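Local coordinates for 3-oxoacyl-(Acyl-carrier protein) synthase (PDB 4EFI) that probably catalyses a carbon-carbon condensation of fatty-acid synthesis as a 3-oxoacyl-(acyl-carrier protein) synthase of the thiolase superfamily, at residues R203-P208 / G236-F241. Residues are numbered along the deposited sequence; the frame is centred on the assembly and turned at random.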
loop_
_atom_site.group_PDB
_atom_site.type_symbol
_atom_site.label_atom_id
_atom_site.label_comp_id
_atom_site.label_asym_id
_atom_site.label_seq_id
_atom_site.Cartn_x
_atom_site.Cartn_y
_atom_site.Cartn_z
ATOM N N ARG A 203 -2.863 -9.925 17.150
ATOM C CA ARG A 203 -1.871 -9.675 18.198
ATOM C C ARG A 203 -0.422 -9.695 17.697
ATOM O O ARG A 203 0.488 -9.392 18.461
ATOM C CB ARG A 203 -2.035 -10.685 19.342
ATOM C CG ARG A 203 -1.562 -12.075 18.992
ATOM C CD ARG A 203 -1.962 -13.112 20.051
ATOM N NE ARG A 203 -1.449 -12.820 21.390
ATOM C CZ ARG A 203 -0.303 -13.276 21.883
ATOM N NH1 ARG A 203 0.492 -14.045 21.155
ATOM N NH2 ARG A 203 0.057 -12.963 23.120
ATOM N N ASN A 204 -0.203 -10.035 16.427
ATOM C CA ASN A 204 1.155 -10.099 15.883
ATOM C C ASN A 204 1.584 -8.836 15.131
ATOM O O ASN A 204 2.753 -8.681 14.788
ATOM C CB ASN A 204 1.308 -11.336 14.995
ATOM C CG ASN A 204 1.147 -12.599 15.777
ATOM O OD1 ASN A 204 1.497 -12.651 16.955
ATOM N ND2 ASN A 204 0.598 -13.633 15.147
ATOM N N LEU A 205 0.645 -7.933 14.899
ATOM C CA LEU A 205 0.933 -6.673 14.215
ATOM C C LEU A 205 -0.158 -5.717 14.659
ATOM O O LEU A 205 -1.308 -5.767 14.186
ATOM C CB LEU A 205 0.936 -6.863 12.693
ATOM C CG LEU A 205 2.051 -6.146 11.932
ATOM C CD1 LEU A 205 2.056 -6.532 10.439
ATOM C CD2 LEU A 205 1.922 -4.643 12.127
ATOM N N ILE A 206 0.196 -4.859 15.620
ATOM C CA ILE A 206 -0.802 -4.154 16.399
ATOM C C ILE A 206 -0.197 -2.908 17.051
ATOM O O ILE A 206 0.970 -2.901 17.401
ATOM C CB ILE A 206 -1.427 -5.112 17.477
ATOM C CG1 ILE A 206 -2.545 -4.417 18.262
ATOM C CG2 ILE A 206 -0.373 -5.645 18.418
ATOM C CD1 ILE A 206 -3.479 -5.405 18.946
ATOM N N VAL A 207 -1.027 -1.871 17.188
ATOM C CA VAL A 207 -0.713 -0.753 18.088
ATOM C C VAL A 207 -1.573 -0.971 19.358
ATOM O O VAL A 207 -2.795 -0.827 19.317
ATOM C CB VAL A 207 -1.026 0.605 17.431
ATOM C CG1 VAL A 207 -0.808 1.737 18.407
ATOM C CG2 VAL A 207 -0.153 0.799 16.203
ATOM N N PRO A 208 -0.970 -1.382 20.467
ATOM C CA PRO A 208 -1.785 -1.791 21.619
ATOM C C PRO A 208 -2.717 -0.710 22.165
ATOM O O PRO A 208 -3.876 -1.022 22.494
ATOM C CB PRO A 208 -0.732 -2.195 22.651
ATOM C CG PRO A 208 0.373 -2.755 21.801
ATOM C CD PRO A 208 0.442 -1.770 20.656
ATOM N N GLY A 236 8.830 -13.016 13.634
ATOM C CA GLY A 236 8.830 -14.441 13.354
ATOM C C GLY A 236 7.459 -14.937 12.941
ATOM O O GLY A 236 7.323 -15.715 11.987
ATOM N N GLU A 237 6.425 -14.470 13.640
ATOM C CA GLU A 237 5.061 -14.862 13.301
ATOM C C GLU A 237 4.672 -14.287 11.942
ATOM O O GLU A 237 4.098 -14.996 11.129
ATOM C CB GLU A 237 4.075 -14.397 14.376
ATOM C CG GLU A 237 4.194 -15.117 15.709
ATOM C CD GLU A 237 3.705 -16.554 15.673
ATOM O OE1 GLU A 237 2.833 -16.877 14.843
ATOM O OE2 GLU A 237 4.193 -17.364 16.491
ATOM N N ILE A 238 5.003 -13.026 11.684
ATOM C CA ILE A 238 4.654 -12.425 10.402
ATOM C C ILE A 238 5.378 -13.142 9.253
ATOM O O ILE A 238 4.774 -13.397 8.206
ATOM C CB ILE A 238 4.971 -10.929 10.402
ATOM C CG1 ILE A 238 4.074 -10.207 11.407
ATOM C CG2 ILE A 238 4.774 -10.340 9.012
ATOM C CD1 ILE A 238 4.608 -8.877 11.853
ATOM N N PHE A 239 6.659 -13.459 9.436
ATOM C CA PHE A 239 7.410 -14.154 8.391
ATOM C C PHE A 239 6.768 -15.497 8.051
ATOM O O PHE A 239 6.583 -15.829 6.885
ATOM C CB PHE A 239 8.873 -14.345 8.806
ATOM C CG PHE A 239 9.715 -15.040 7.756
ATOM C CD1 PHE A 239 10.344 -14.312 6.752
ATOM C CD2 PHE A 239 9.865 -16.412 7.774
ATOM C CE1 PHE A 239 11.112 -14.950 5.784
ATOM C CE2 PHE A 239 10.625 -17.053 6.813
ATOM C CZ PHE A 239 11.245 -16.324 5.818
ATOM N N ASN A 240 6.435 -16.276 9.071
ATOM C CA ASN A 240 5.798 -17.567 8.839
ATOM C C ASN A 240 4.410 -17.452 8.209
ATOM O O ASN A 240 4.096 -18.222 7.303
ATOM C CB ASN A 240 5.753 -18.360 10.144
ATOM C CG ASN A 240 7.140 -18.773 10.612
ATOM O OD1 ASN A 240 8.027 -19.031 9.800
ATOM N ND2 ASN A 240 7.338 -18.818 11.922
ATOM N N PHE A 241 3.592 -16.517 8.685
ATOM C CA PHE A 241 2.290 -16.213 8.064
ATOM C C PHE A 241 2.471 -15.921 6.582
ATOM O O PHE A 241 1.786 -16.501 5.726
ATOM C CB PHE A 241 1.615 -15.003 8.759
ATOM C CG PHE A 241 0.705 -14.170 7.847
ATOM C CD1 PHE A 241 -0.490 -14.690 7.362
ATOM C CD2 PHE A 241 1.049 -12.855 7.494
ATOM C CE1 PHE A 241 -1.317 -13.914 6.530
ATOM C CE2 PHE A 241 0.220 -12.080 6.662
ATOM C CZ PHE A 241 -0.954 -12.615 6.189
#
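The side-chain amide of N204 is gripped at both ends, ND2 hydrogen-bonded to the hydroxyl of Y334 and OD1 to NH1 of R222, and it lies against the aliphatic part of E237. An asparagine suits this buried place because one short flat group offers both a donor and an acceptor, and the two bonds fix which way round the amide sits. Across the contact its touch is van der Waals: ND2 is 3.6 Å from CB of E237, and OD1 is 3.9 Å from CG of E237. The glutamate chain bends at chi2 (-71°), which leaves OE1 4.0 Å from ND2 of N204, near the amide but not bonded to it, the two planes 24° apart. The methylenes do the packing, which suits a glutamate at an exposed position of the helix.

I238 reaches out with CD1 to make the apolar contact, 3.7 Å from CG of L205; CD1 also rests against the backbone O of N204 at 3.5 Å. The leucine and isoleucine side chains cross at about a right angle, and both also touch M233, whose flexible apolar chain can fill in against them.

E237 N bonds to D234 OD1 near the start of helix 235-257. The helix's opening turns pack beside the small antiparallel sheet of 205-206 and 232-233, and Y334, between strands 323-331 and 335-343, meets both N204 and F241, linking helix and small sheet to the five-stranded sheet.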